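Penicillin-binding protein (PDB 3TG9) belongs to the family of serine beta-lactamases and penicillin-binding proteins and probably reacts with beta-lactams or peptidoglycan-like peptides through an active-site serine. Local coordinates at residues D267-G272 / W276-D281; T92-L97 / T260-C265; I284-V289 / A326-F331; A301-P304 / I309-V312; G56-T61 / F150-A155. One frame throughout, in Å; residues are numbered along the deposited sequence.

Contact 1: residues D267-G272 / W276-D281; sequences DDDYYG and WIKQQD
Tyr270 and Ile277 form the hydrogen-bonded pair of a beta hairpin made by strands 269-271 and 276-279. Two backbone bonds join them. Tyr270 N gives to Ile277 O at 2.9 Å, and Ile277 N gives to Tyr270 O at 2.8 Å. A third bond, Gln279 N to Asp268 O, continues the ladder at 3.0 Å. It is nearly straight, with 173° at the hydrogen.

Charged and polar side chains join the end away from the turn. Asp269 and Lys278 are a non-hydrogen-bonded pair and lie side by side. The lysine chain bends at chi2 and chi3, which folds NZ back to the syn lone pair of Asp269 OD1 in a salt bridge of 2.9 Å. Gln280 NE2 bonds Asp268 OD2 at 2.8 Å. It comes from well above the carboxylate plane, and the angle of 137° at the hydrogen is far from straight. A water links the Tyr270 hydroxyl to Gln279 O and sits at the ring edge.

The aromatic part is a T-shaped stack. Tyr271 turns its edge to one face of the Trp276 indole, with Tyr271 CD2 3.5 Å from Trp276 CD2 and the planes at 81°. On the other face of the hairpin, that of Tyr270 and Ile277, the apolar contact is Tyr270 CB to Ile277 CB at 4.1 Å.

The hairpin lies inside the large antiparallel sheet. Strand 263-266 borders it through a backbone bond of Val263 to Tyr271. Strand 284-293 borders the other side, where Trp276 has a backbone bond to His288 and their rings also meet. The indole also touches Tyr152.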
# COMPACT_ATOMS: atom_id res chain seq x y z
N ASP B 267 37.06 0.98 15.70
CA ASP B 267 37.88 1.95 14.99
C ASP B 267 37.47 3.38 15.34
O ASP B 267 37.61 3.81 16.48
CB ASP B 267 37.75 1.72 13.49
CG ASP B 267 38.12 0.30 13.09
OD1 ASP B 267 39.13 -0.21 13.61
OD2 ASP B 267 37.40 -0.29 12.25
N ASP B 268 36.95 4.09 14.34
CA ASP B 268 36.61 5.51 14.47
C ASP B 268 35.16 5.73 14.87
O ASP B 268 34.75 6.86 15.10
CB ASP B 268 36.87 6.23 13.15
CG ASP B 268 38.33 6.52 12.93
OD1 ASP B 268 39.13 6.30 13.88
OD2 ASP B 268 38.69 6.98 11.82
N ASP B 269 34.40 4.65 14.94
CA ASP B 269 32.99 4.75 15.24
C ASP B 269 32.66 4.63 16.72
O ASP B 269 33.02 3.65 17.38
CB ASP B 269 32.20 3.72 14.43
CG ASP B 269 32.40 3.89 12.95
OD1 ASP B 269 32.25 5.04 12.46
OD2 ASP B 269 32.71 2.90 12.26
N TYR B 270 31.96 5.64 17.21
CA TYR B 270 31.41 5.65 18.56
C TYR B 270 29.92 5.92 18.45
O TYR B 270 29.45 6.35 17.40
CB TYR B 270 32.09 6.74 19.38
CG TYR B 270 33.59 6.54 19.50
CD1 TYR B 270 34.42 6.75 18.41
CD2 TYR B 270 34.16 6.12 20.70
CE1 TYR B 270 35.79 6.55 18.51
CE2 TYR B 270 35.54 5.93 20.81
CZ TYR B 270 36.34 6.14 19.71
OH TYR B 270 37.70 5.95 19.79
N TYR B 271 29.18 5.65 19.51
CA TYR B 271 27.75 5.95 19.54
C TYR B 271 27.46 6.84 20.74
O TYR B 271 28.04 6.65 21.81
CB TYR B 271 26.93 4.67 19.62
CG TYR B 271 25.50 4.78 19.08
CD1 TYR B 271 24.41 4.81 19.94
CD2 TYR B 271 25.26 4.83 17.72
CE1 TYR B 271 23.13 4.90 19.46
CE2 TYR B 271 23.98 4.92 17.22
CZ TYR B 271 22.91 4.96 18.10
OH TYR B 271 21.62 5.06 17.61
N GLY B 272 26.59 7.83 20.56
CA GLY B 272 26.18 8.68 21.65
C GLY B 272 24.84 8.22 22.17
O GLY B 272 24.64 7.03 22.40
N TRP B 276 25.37 8.54 15.78
CA TRP B 276 26.72 8.02 15.53
C TRP B 276 27.76 9.13 15.63
O TRP B 276 27.49 10.28 15.29
CB TRP B 276 26.82 7.38 14.15
CG TRP B 276 26.05 6.09 14.00
CD1 TRP B 276 24.82 5.93 13.43
CD2 TRP B 276 26.47 4.79 14.42
NE1 TRP B 276 24.45 4.60 13.46
CE2 TRP B 276 25.45 3.89 14.07
CE3 TRP B 276 27.62 4.30 15.05
CZ2 TRP B 276 25.54 2.52 14.34
CZ3 TRP B 276 27.70 2.95 15.32
CH2 TRP B 276 26.67 2.07 14.96
N ILE B 277 28.96 8.77 16.08
CA ILE B 277 30.04 9.75 16.21
C ILE B 277 31.31 9.27 15.50
O ILE B 277 31.76 8.14 15.69
CB ILE B 277 30.37 10.03 17.68
CG1 ILE B 277 29.13 10.55 18.39
CG2 ILE B 277 31.53 11.04 17.80
CD1 ILE B 277 29.28 10.63 19.89
N LYS B 278 31.88 10.14 14.68
CA LYS B 278 33.12 9.83 14.01
C LYS B 278 34.23 10.59 14.70
O LYS B 278 34.23 11.82 14.72
CB LYS B 278 33.06 10.21 12.53
CG LYS B 278 34.22 9.67 11.71
CD LYS B 278 34.04 8.17 11.44
CE LYS B 278 32.70 7.91 10.77
NZ LYS B 278 32.68 6.59 10.09
N GLN B 279 35.16 9.85 15.30
CA GLN B 279 36.26 10.45 16.05
C GLN B 279 37.59 9.83 15.64
O GLN B 279 37.81 8.63 15.84
CB GLN B 279 36.04 10.27 17.54
CG GLN B 279 37.03 11.01 18.41
CD GLN B 279 36.91 10.61 19.87
OE1 GLN B 279 36.21 11.25 20.64
NE2 GLN B 279 37.59 9.53 20.24
N GLN B 280 38.46 10.64 15.07
CA GLN B 280 39.73 10.16 14.54
C GLN B 280 40.85 11.13 14.90
O GLN B 280 40.72 12.34 14.75
CB GLN B 280 39.63 9.99 13.03
CG GLN B 280 38.97 11.16 12.32
CD GLN B 280 38.18 10.76 11.08
OE1 GLN B 280 37.88 11.59 10.22
NE2 GLN B 280 37.84 9.47 10.99
N ASP B 281 41.96 10.57 15.38
CA ASP B 281 43.13 11.36 15.77
C ASP B 281 42.77 12.35 16.87
O ASP B 281 43.16 13.51 16.82
CB ASP B 281 43.72 12.09 14.55
CG ASP B 281 44.12 11.13 13.43
OD1 ASP B 281 44.90 10.19 13.68
OD2 ASP B 281 43.65 11.34 12.28
O HOH W 1 39.33 6.99 17.50

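Contact 2: residues T92-L97 / T260-C265; sequences TIHHLL and TPHVHC
His262 meets His94 of helix 93-98, and this ring pair is the whole contact. It joins parts of the chain more than 160 residues apart.

Segment 260-265 begins with Thr260. Its CB lies 3.6 Å above one face of the His262 ring, toward the rim. Pro261 follows as the centre of an inverse gamma turn, closed by a weak bond of 2.7 Å from His262 N to Thr260 O.

His262 follows the turn and points its side chain at the helix. The stack is T-shaped: His94 presents its edge to the face of His262, with ring centroids 5.5 Å apart and planes at 90°. His94 CE1 is the atom of that edge nearest the His262 ring. The CG of His94 lies opposite its own backbone N (chi1 164°), and this swings the ring out from the helix toward His262. Tyr273 ties the two together, since its hydroxyl bonds His94 ND1 and its ring stacks on His262. His94 sits in the first turn of its helix, within a capping box formed by Thr92 and His95. There Thr92 OG1 accepts from His95 N at 3.3 Å, and His95 ND1 accepts from Thr92 N at 3.1 Å.

His262 and Val263 together form a classic beta bulge facing Tyr271, where the edge strand 263-266 of the large sheet begins. Val263 packs on Phe150. Along the strand His264 then stacks on the Tyr270 ring, and the Cys265 side chain is set against Trp276 and Phe150.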
# COMPACT_ATOMS: atom_id res chain seq x y z
N THR B 92 18.17 -0.22 31.73
CA THR B 92 18.02 1.18 32.08
C THR B 92 17.88 1.98 30.79
O THR B 92 18.25 1.50 29.71
CB THR B 92 19.26 1.69 32.83
OG1 THR B 92 20.40 1.62 31.96
CG2 THR B 92 19.54 0.83 34.07
N ILE B 93 17.35 3.19 30.91
CA ILE B 93 17.19 4.09 29.78
C ILE B 93 18.50 4.20 29.01
O ILE B 93 18.53 4.05 27.79
CB ILE B 93 16.78 5.49 30.27
CG1 ILE B 93 15.44 5.44 31.01
CG2 ILE B 93 16.76 6.48 29.12
CD1 ILE B 93 14.32 4.77 30.22
N HIS B 94 19.58 4.46 29.74
CA HIS B 94 20.90 4.65 29.15
C HIS B 94 21.37 3.42 28.36
O HIS B 94 22.05 3.56 27.34
CB HIS B 94 21.91 5.04 30.24
CG HIS B 94 23.33 4.91 29.81
ND1 HIS B 94 24.07 5.96 29.32
CD2 HIS B 94 24.16 3.83 29.79
CE1 HIS B 94 25.29 5.55 29.03
NE2 HIS B 94 25.37 4.25 29.29
N HIS B 95 21.02 2.23 28.81
CA HIS B 95 21.36 1.02 28.06
C HIS B 95 20.69 1.03 26.69
O HIS B 95 21.30 0.70 25.68
CB HIS B 95 20.94 -0.24 28.82
CG HIS B 95 21.74 -0.49 30.06
ND1 HIS B 95 21.18 -0.97 31.23
CD2 HIS B 95 23.06 -0.31 30.33
CE1 HIS B 95 22.12 -1.09 32.15
NE2 HIS B 95 23.26 -0.69 31.63
N LEU B 96 19.41 1.40 26.68
CA LEU B 96 18.63 1.44 25.45
C LEU B 96 19.19 2.49 24.48
O LEU B 96 19.32 2.23 23.29
CB LEU B 96 17.17 1.72 25.77
CG LEU B 96 16.53 0.68 26.71
CD1 LEU B 96 15.28 1.21 27.38
CD2 LEU B 96 16.25 -0.61 25.96
N LEU B 97 19.53 3.67 25.01
CA LEU B 97 19.99 4.80 24.22
C LEU B 97 21.31 4.53 23.49
O LEU B 97 21.60 5.16 22.46
CB LEU B 97 20.17 6.04 25.10
CG LEU B 97 18.91 6.78 25.55
CD1 LEU B 97 19.21 7.66 26.74
CD2 LEU B 97 18.35 7.60 24.40
N THR B 260 27.76 12.77 23.48
CA THR B 260 28.95 12.19 24.09
C THR B 260 29.19 10.77 23.59
O THR B 260 28.28 9.96 23.56
CB THR B 260 28.82 12.14 25.62
OG1 THR B 260 28.84 13.47 26.14
CG2 THR B 260 29.97 11.35 26.23
N PRO B 261 30.43 10.47 23.18
CA PRO B 261 30.76 9.12 22.73
C PRO B 261 30.76 8.17 23.91
O PRO B 261 31.83 7.90 24.48
CB PRO B 261 32.18 9.27 22.17
CG PRO B 261 32.40 10.73 22.01
CD PRO B 261 31.58 11.39 23.06
N HIS B 262 29.58 7.67 24.28
CA HIS B 262 29.41 6.76 25.40
C HIS B 262 29.94 5.38 25.09
O HIS B 262 30.46 4.69 25.96
CB HIS B 262 27.94 6.64 25.79
CG HIS B 262 27.33 7.91 26.27
ND1 HIS B 262 26.47 8.66 25.51
CD2 HIS B 262 27.45 8.56 27.46
CE1 HIS B 262 26.09 9.73 26.19
NE2 HIS B 262 26.67 9.69 27.38
N VAL B 263 29.79 4.96 23.84
CA VAL B 263 30.21 3.63 23.44
C VAL B 263 31.22 3.75 22.31
O VAL B 263 31.08 4.62 21.44
CB VAL B 263 29.02 2.77 22.93
CG1 VAL B 263 29.48 1.36 22.60
CG2 VAL B 263 27.91 2.75 23.95
N HIS B 264 32.24 2.90 22.34
CA HIS B 264 33.12 2.75 21.20
C HIS B 264 32.72 1.46 20.50
O HIS B 264 32.74 0.40 21.12
CB HIS B 264 34.58 2.70 21.64
CG HIS B 264 35.55 2.58 20.51
ND1 HIS B 264 36.88 2.29 20.70
CD2 HIS B 264 35.38 2.71 19.17
CE1 HIS B 264 37.49 2.26 19.52
NE2 HIS B 264 36.60 2.51 18.58
N CYS B 265 32.36 1.55 19.22
CA CYS B 265 31.91 0.37 18.48
C CYS B 265 33.06 -0.34 17.78
O CYS B 265 33.24 -1.55 17.95
CB CYS B 265 30.85 0.77 17.46
SG CYS B 265 29.70 1.96 18.11

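Contact 3: residues I284-V289 / A326-F331; sequences ISKYHV and AIEALF
Lys286 and Glu328 hold strand 284-293 to helix 320-330 by one salt bridge. Lys286 NZ reaches Glu328 OE1 at 3.0 Å, on the syn side and 18° out of the carboxylate plane. Both chains run extended beyond CG (Lys286 chi1 72°, Glu328 chi1 59°), which lets their ends bridge backbones whose CA atoms are 10.1 Å apart. They cross at about a right angle.

The firm part is the lysine end. Lys286 is buried, and its CE lies 3.9 Å above one face of the His288 ring. Glu328 OE1 is gripped twice, since the Tyr303 hydroxyl also bonds it. The carboxylate is thus probably held as an anion by the lysine charge. The looser part is the helix side. Glu328 OE2 stays 4.0 Å from Lys286 NZ, Glu328 is partly exposed, and the next two residues, Ala329 and Leu330, are exposed.

Lys286 belongs to a classic beta bulge with Ser285, opposite Lys278 of strand 276-279. Its chain packs on Ala301 and Tyr303 of strand 296-303 on the way to the helix, which rests through Ile327 on strand 18-24 and helix 7-13.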
# COMPACT_ATOMS: atom_id res chain seq x y z
N ILE B 284 36.60 14.87 17.05
CA ILE B 284 35.34 14.46 16.44
C ILE B 284 35.12 15.15 15.10
O ILE B 284 35.02 16.37 15.04
CB ILE B 284 34.15 14.75 17.37
CG1 ILE B 284 34.18 13.79 18.57
CG2 ILE B 284 32.84 14.60 16.61
CD1 ILE B 284 33.27 14.18 19.71
N SER B 285 35.04 14.37 14.03
CA SER B 285 34.88 14.93 12.70
C SER B 285 33.41 15.09 12.30
O SER B 285 33.05 15.99 11.54
CB SER B 285 35.62 14.08 11.67
OG SER B 285 35.34 12.71 11.87
N LYS B 286 32.54 14.21 12.81
CA LYS B 286 31.12 14.36 12.51
C LYS B 286 30.19 13.61 13.45
O LYS B 286 30.55 12.60 14.04
CB LYS B 286 30.79 13.99 11.06
CG LYS B 286 30.86 12.52 10.73
CD LYS B 286 30.17 12.24 9.40
CE LYS B 286 30.65 10.94 8.79
NZ LYS B 286 30.03 10.65 7.47
N TYR B 287 29.00 14.17 13.60
CA TYR B 287 27.89 13.45 14.20
C TYR B 287 26.99 13.07 13.03
O TYR B 287 26.74 13.89 12.15
CB TYR B 287 27.15 14.35 15.17
CG TYR B 287 28.04 14.94 16.24
CD1 TYR B 287 28.39 14.20 17.35
CD2 TYR B 287 28.51 16.24 16.13
CE1 TYR B 287 29.19 14.74 18.34
CE2 TYR B 287 29.32 16.78 17.10
CZ TYR B 287 29.66 16.03 18.21
OH TYR B 287 30.47 16.57 19.18
N HIS B 288 26.54 11.83 12.98
CA HIS B 288 25.74 11.43 11.84
C HIS B 288 24.71 10.37 12.14
O HIS B 288 24.84 9.58 13.08
CB HIS B 288 26.64 11.01 10.66
CG HIS B 288 27.39 9.74 10.88
ND1 HIS B 288 28.44 9.64 11.78
CD2 HIS B 288 27.29 8.53 10.29
CE1 HIS B 288 28.93 8.41 11.75
NE2 HIS B 288 28.24 7.72 10.86
N VAL B 289 23.65 10.36 11.34
CA VAL B 289 22.67 9.29 11.38
C VAL B 289 22.50 8.73 9.99
O VAL B 289 22.89 9.35 9.01
CB VAL B 289 21.30 9.76 11.91
CG1 VAL B 289 21.39 10.13 13.38
CG2 VAL B 289 20.78 10.93 11.08
N ALA B 326 30.86 11.78 -1.48
CA ALA B 326 31.18 12.74 -2.54
C ALA B 326 31.02 14.17 -2.06
O ALA B 326 31.78 15.05 -2.46
CB ALA B 326 30.31 12.50 -3.76
N ILE B 327 30.04 14.39 -1.18
CA ILE B 327 29.73 15.73 -0.71
C ILE B 327 30.65 16.17 0.42
O ILE B 327 31.08 17.32 0.45
CB ILE B 327 28.27 15.84 -0.21
CG1 ILE B 327 27.27 15.61 -1.35
CG2 ILE B 327 28.04 17.19 0.45
CD1 ILE B 327 25.80 15.73 -0.91
N GLU B 328 30.93 15.28 1.36
CA GLU B 328 31.75 15.67 2.50
C GLU B 328 33.19 15.90 2.04
O GLU B 328 33.95 16.62 2.70
CB GLU B 328 31.64 14.66 3.65
CG GLU B 328 32.06 13.25 3.32
CD GLU B 328 31.96 12.34 4.53
OE1 GLU B 328 31.16 12.63 5.45
OE2 GLU B 328 32.69 11.33 4.57
N ALA B 329 33.54 15.31 0.90
CA ALA B 329 34.79 15.59 0.23
C ALA B 329 34.88 17.06 -0.14
O ALA B 329 35.89 17.73 0.15
CB ALA B 329 34.91 14.73 -1.03
N LEU B 330 33.83 17.57 -0.78
CA LEU B 330 33.73 18.99 -1.13
C LEU B 330 34.16 19.89 0.03
O LEU B 330 34.80 20.92 -0.18
CB LEU B 330 32.29 19.33 -1.54
CG LEU B 330 31.93 19.27 -3.03
CD1 LEU B 330 32.55 18.08 -3.74
CD2 LEU B 330 30.41 19.28 -3.19
N PHE B 331 33.80 19.51 1.24
CA PHE B 331 34.28 20.21 2.43
C PHE B 331 35.81 20.20 2.47
O PHE B 331 36.45 20.89 3.26
CB PHE B 331 33.71 19.56 3.69
CG PHE B 331 32.31 19.98 4.02
CD1 PHE B 331 32.07 21.09 4.81
CD2 PHE B 331 31.22 19.27 3.53
CE1 PHE B 331 30.77 21.48 5.12
CE2 PHE B 331 29.93 19.66 3.83
CZ PHE B 331 29.70 20.76 4.63

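Contact 4: residues A301-P304 / I309-V312; sequences AFYP and IVVV
Phe302 has CG opposite its backbone N (chi1 179°), while Ile309 CG1 lies opposite its own carbonyl carbon. These torsions set Ile309 CG1 at the edge of the phenyl ring, 3.7 Å from Phe302 CD2. Tyr303 turns the other way, its CG beside the backbone N (chi1 -53°). Its ring reaches diagonally across to Val310 on the partner strand, where Tyr303 CE2 and Val310 CG2 are 3.5 Å apart. The Tyr303 hydroxyl lies beside the same methyl, and its polar partner is Glu328 OE1.

The backbones form a beta hairpin of strands 296-303 and 308-314, inside the large antiparallel sheet. Ala301 and Val310 are its hydrogen-bonded pair here. Ala301 N gives to Val310 O at 3.0 Å, and Val310 N gives to Ala301 O at 3.0 Å, with 165° at the hydrogen. Ser300 OG also bonds Val310 O, so that carbonyl has two donors. Phe302 and Ile309 are the next pair, non-hydrogen-bonded. Here Ile309 CA makes a CA-H...O contact of 3.4 Å with Ala301 O.

The two faces of the hairpin are both covered by helices, as in the alpha/beta domain of this family. Phe302 and Ile309 face helix 234-245 and touch Trp241 and Leu242. Ala301 and Val310 face helix 320-330, against Met324 and Ile327.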
# COMPACT_ATOMS: atom_id res chain seq x y z
N ALA B 301 24.53 14.36 8.43
CA ALA B 301 25.64 14.62 9.33
C ALA B 301 25.83 16.09 9.64
O ALA B 301 25.48 16.96 8.84
CB ALA B 301 26.92 14.03 8.76
N PHE B 302 26.40 16.36 10.80
CA PHE B 302 26.83 17.70 11.18
C PHE B 302 28.33 17.66 11.42
O PHE B 302 28.83 16.87 12.23
CB PHE B 302 26.10 18.15 12.44
CG PHE B 302 26.51 19.52 12.91
CD1 PHE B 302 27.51 19.67 13.85
CD2 PHE B 302 25.88 20.65 12.42
CE1 PHE B 302 27.89 20.93 14.29
CE2 PHE B 302 26.25 21.92 12.85
CZ PHE B 302 27.26 22.06 13.79
N TYR B 303 29.06 18.51 10.71
CA TYR B 303 30.51 18.55 10.82
C TYR B 303 30.95 19.73 11.68
O TYR B 303 30.97 20.86 11.20
CB TYR B 303 31.12 18.63 9.42
CG TYR B 303 30.63 17.54 8.49
CD1 TYR B 303 31.34 16.36 8.33
CD2 TYR B 303 29.45 17.68 7.79
CE1 TYR B 303 30.89 15.36 7.49
CE2 TYR B 303 28.99 16.68 6.94
CZ TYR B 303 29.71 15.52 6.80
OH TYR B 303 29.25 14.53 5.96
N PRO B 304 31.29 19.46 12.95
CA PRO B 304 31.63 20.47 13.97
C PRO B 304 32.74 21.43 13.52
O PRO B 304 32.75 22.60 13.90
CB PRO B 304 32.14 19.62 15.14
CG PRO B 304 31.57 18.26 14.93
CD PRO B 304 31.47 18.08 13.44
N ILE B 309 26.57 20.94 7.33
CA ILE B 309 25.44 20.02 7.42
C ILE B 309 25.25 19.38 6.05
O ILE B 309 25.22 20.08 5.04
CB ILE B 309 24.13 20.74 7.81
CG1 ILE B 309 24.23 21.32 9.22
CG2 ILE B 309 22.95 19.78 7.74
CD1 ILE B 309 23.04 22.20 9.58
N VAL B 310 25.14 18.06 6.04
CA VAL B 310 24.81 17.33 4.82
C VAL B 310 23.56 16.48 5.07
O VAL B 310 23.36 15.94 6.16
CB VAL B 310 25.98 16.44 4.31
CG1 VAL B 310 25.57 15.68 3.06
CG2 VAL B 310 27.20 17.30 4.04
N VAL B 311 22.68 16.41 4.08
CA VAL B 311 21.48 15.60 4.18
C VAL B 311 21.33 14.89 2.85
O VAL B 311 21.28 15.54 1.82
CB VAL B 311 20.22 16.44 4.44
CG1 VAL B 311 19.01 15.55 4.59
CG2 VAL B 311 20.40 17.30 5.69
N VAL B 312 21.29 13.57 2.87
CA VAL B 312 20.97 12.82 1.66
C VAL B 312 19.74 11.95 1.88
O VAL B 312 19.78 10.98 2.64
CB VAL B 312 22.17 11.97 1.19
CG1 VAL B 312 21.86 11.31 -0.14
CG2 VAL B 312 23.43 12.84 1.07

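Contact 5: residues G56-T61 / F150-A155; sequences GCKLFT and FHYNNA
Lys58 bonds both Tyr152 and Asn154, in an arrangement consistent with the active site of serine penicillin-binding proteins and class C beta-lactamases. Ser55 and Lys58 fit the SxxK motif, and Tyr152 to Asn154 fits the Tyr-x-Asn motif.

The first shell lies round the lysine nitrogen. Lys58 NZ gives to Asn154 OD1 at 2.7 Å. The nitrogen lies in the carbonyl plane, with a C=O...N angle of 156°. Lys58 NZ also gives to Tyr152 OH at 2.8 Å, and a third bond goes to Asp227 O. The chain runs extended from the first turn of helix 58-70 and bends only at its end (chi4 70°), which turns NZ across toward Asn154. The tyrosine comes from the opposite direction. Its OH also lies 3.2 Å from Lys58 CD and bonds Ser55 OG, so it links the lysine to the serine.

The second shell fixes these groups. Asn154 ND2 is held by Glu109 OE1 and Phe107 O, which fixes the amide rotation and leaves OD1 toward the lysine. Asp105 takes the backbone N of Asn154 and of Ala155. Tyr152 rests against the His99 ring. Lys58 and Asn154 are buried and Tyr152 is partly exposed; the contact centre is about 7 Å from the centre of the chain. Just beyond, Asn153 points away from Lys58, and its OD1 caps Gly156 N at the start of helix 155-168.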
# COMPACT_ATOMS: atom_id res chain seq x y z
N GLY B 56 17.21 6.78 10.59
CA GLY B 56 17.66 8.14 10.79
C GLY B 56 16.99 8.80 11.98
O GLY B 56 17.60 9.62 12.66
N CYS B 57 15.73 8.44 12.24
CA CYS B 57 14.93 9.14 13.24
C CYS B 57 15.04 8.57 14.66
O CYS B 57 14.32 9.00 15.56
CB CYS B 57 13.46 9.20 12.81
SG CYS B 57 12.66 7.61 12.69
N LYS B 58 15.92 7.58 14.84
CA LYS B 58 16.28 7.15 16.19
C LYS B 58 16.81 8.34 16.98
O LYS B 58 16.68 8.38 18.20
CB LYS B 58 17.33 6.04 16.16
CG LYS B 58 16.78 4.66 15.85
CD LYS B 58 17.78 3.56 16.22
CE LYS B 58 17.12 2.20 16.12
NZ LYS B 58 16.83 1.84 14.71
N LEU B 59 17.42 9.29 16.28
CA LEU B 59 17.90 10.53 16.88
C LEU B 59 16.78 11.35 17.54
O LEU B 59 16.98 11.93 18.61
CB LEU B 59 18.62 11.40 15.84
CG LEU B 59 19.10 12.79 16.30
CD1 LEU B 59 19.98 12.69 17.54
CD2 LEU B 59 19.84 13.47 15.19
N PHE B 60 15.62 11.40 16.88
CA PHE B 60 14.47 12.14 17.40
C PHE B 60 13.98 11.46 18.67
O PHE B 60 13.50 12.11 19.59
CB PHE B 60 13.30 12.21 16.40
CG PHE B 60 13.70 12.60 14.99
CD1 PHE B 60 14.94 13.15 14.72
CD2 PHE B 60 12.80 12.43 13.94
CE1 PHE B 60 15.29 13.50 13.42
CE2 PHE B 60 13.14 12.78 12.64
CZ PHE B 60 14.40 13.32 12.39
N THR B 61 14.08 10.13 18.70
CA THR B 61 13.70 9.38 19.89
C THR B 61 14.63 9.73 21.04
O THR B 61 14.19 9.94 22.17
CB THR B 61 13.73 7.87 19.63
OG1 THR B 61 12.91 7.57 18.50
CG2 THR B 61 13.22 7.10 20.83
N PHE B 150 28.20 -3.62 23.03
CA PHE B 150 27.44 -2.86 22.04
C PHE B 150 26.80 -3.78 21.00
O PHE B 150 27.48 -4.58 20.36
CB PHE B 150 28.31 -1.80 21.35
CG PHE B 150 27.56 -0.98 20.32
CD1 PHE B 150 26.96 0.22 20.67
CD2 PHE B 150 27.44 -1.43 19.01
CE1 PHE B 150 26.25 0.96 19.73
CE2 PHE B 150 26.75 -0.69 18.06
CZ PHE B 150 26.16 0.51 18.42
N HIS B 151 25.49 -3.64 20.82
CA HIS B 151 24.78 -4.41 19.81
C HIS B 151 23.58 -3.64 19.28
O HIS B 151 22.57 -3.49 19.97
CB HIS B 151 24.34 -5.75 20.38
CG HIS B 151 23.92 -6.73 19.33
ND1 HIS B 151 22.64 -6.79 18.83
CD2 HIS B 151 24.62 -7.70 18.69
CE1 HIS B 151 22.56 -7.75 17.93
NE2 HIS B 151 23.75 -8.32 17.82
N TYR B 152 23.68 -3.16 18.04
CA TYR B 152 22.60 -2.37 17.44
C TYR B 152 21.26 -3.08 17.54
O TYR B 152 21.10 -4.21 17.07
CB TYR B 152 22.91 -2.00 15.99
CG TYR B 152 22.02 -0.90 15.46
CD1 TYR B 152 22.33 0.43 15.69
CD2 TYR B 152 20.87 -1.19 14.73
CE1 TYR B 152 21.51 1.46 15.21
CE2 TYR B 152 20.04 -0.18 14.24
CZ TYR B 152 20.38 1.14 14.48
OH TYR B 152 19.57 2.16 14.01
N ASN B 153 20.29 -2.41 18.14
CA ASN B 153 19.03 -3.03 18.52
C ASN B 153 17.83 -2.12 18.26
O ASN B 153 17.72 -1.03 18.83
CB ASN B 153 19.10 -3.41 20.00
CG ASN B 153 17.94 -4.28 20.44
OD1 ASN B 153 16.79 -3.90 20.31
ND2 ASN B 153 18.26 -5.45 20.98
N ASN B 154 16.91 -2.59 17.41
CA ASN B 154 15.74 -1.81 17.04
C ASN B 154 14.64 -1.84 18.10
O ASN B 154 14.05 -0.80 18.44
CB ASN B 154 15.21 -2.29 15.70
CG ASN B 154 16.16 -1.97 14.57
OD1 ASN B 154 16.40 -0.81 14.26
ND2 ASN B 154 16.70 -3.01 13.94
N ALA B 155 14.38 -3.03 18.64
CA ALA B 155 13.40 -3.18 19.70
C ALA B 155 13.74 -2.25 20.87
O ALA B 155 12.87 -1.70 21.53
CB ALA B 155 13.32 -4.63 20.16

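Contacts 1 and 4 are hairpins of one large antiparallel sheet, and contacts 2 and 3 join its strands to helices. Contact 4 is buried and mostly apolar. Contact 1 is a more open hairpin that adds salt-bridge and water-bridged bonds. Contact 3 spans from the sheet to the last helix by charge alone, and meets contact 4 at Tyr303, whose hydroxyl bonds Glu328. Contact 2 is a surface pair of rings. Contact 5 lies deepest, off the sheet, and is wholly polar, as suits a probable active site. Phe150 of contact 5 touches contacts 1 and 2, while Val289 of contact 3 packs on Gly56 and Leu59.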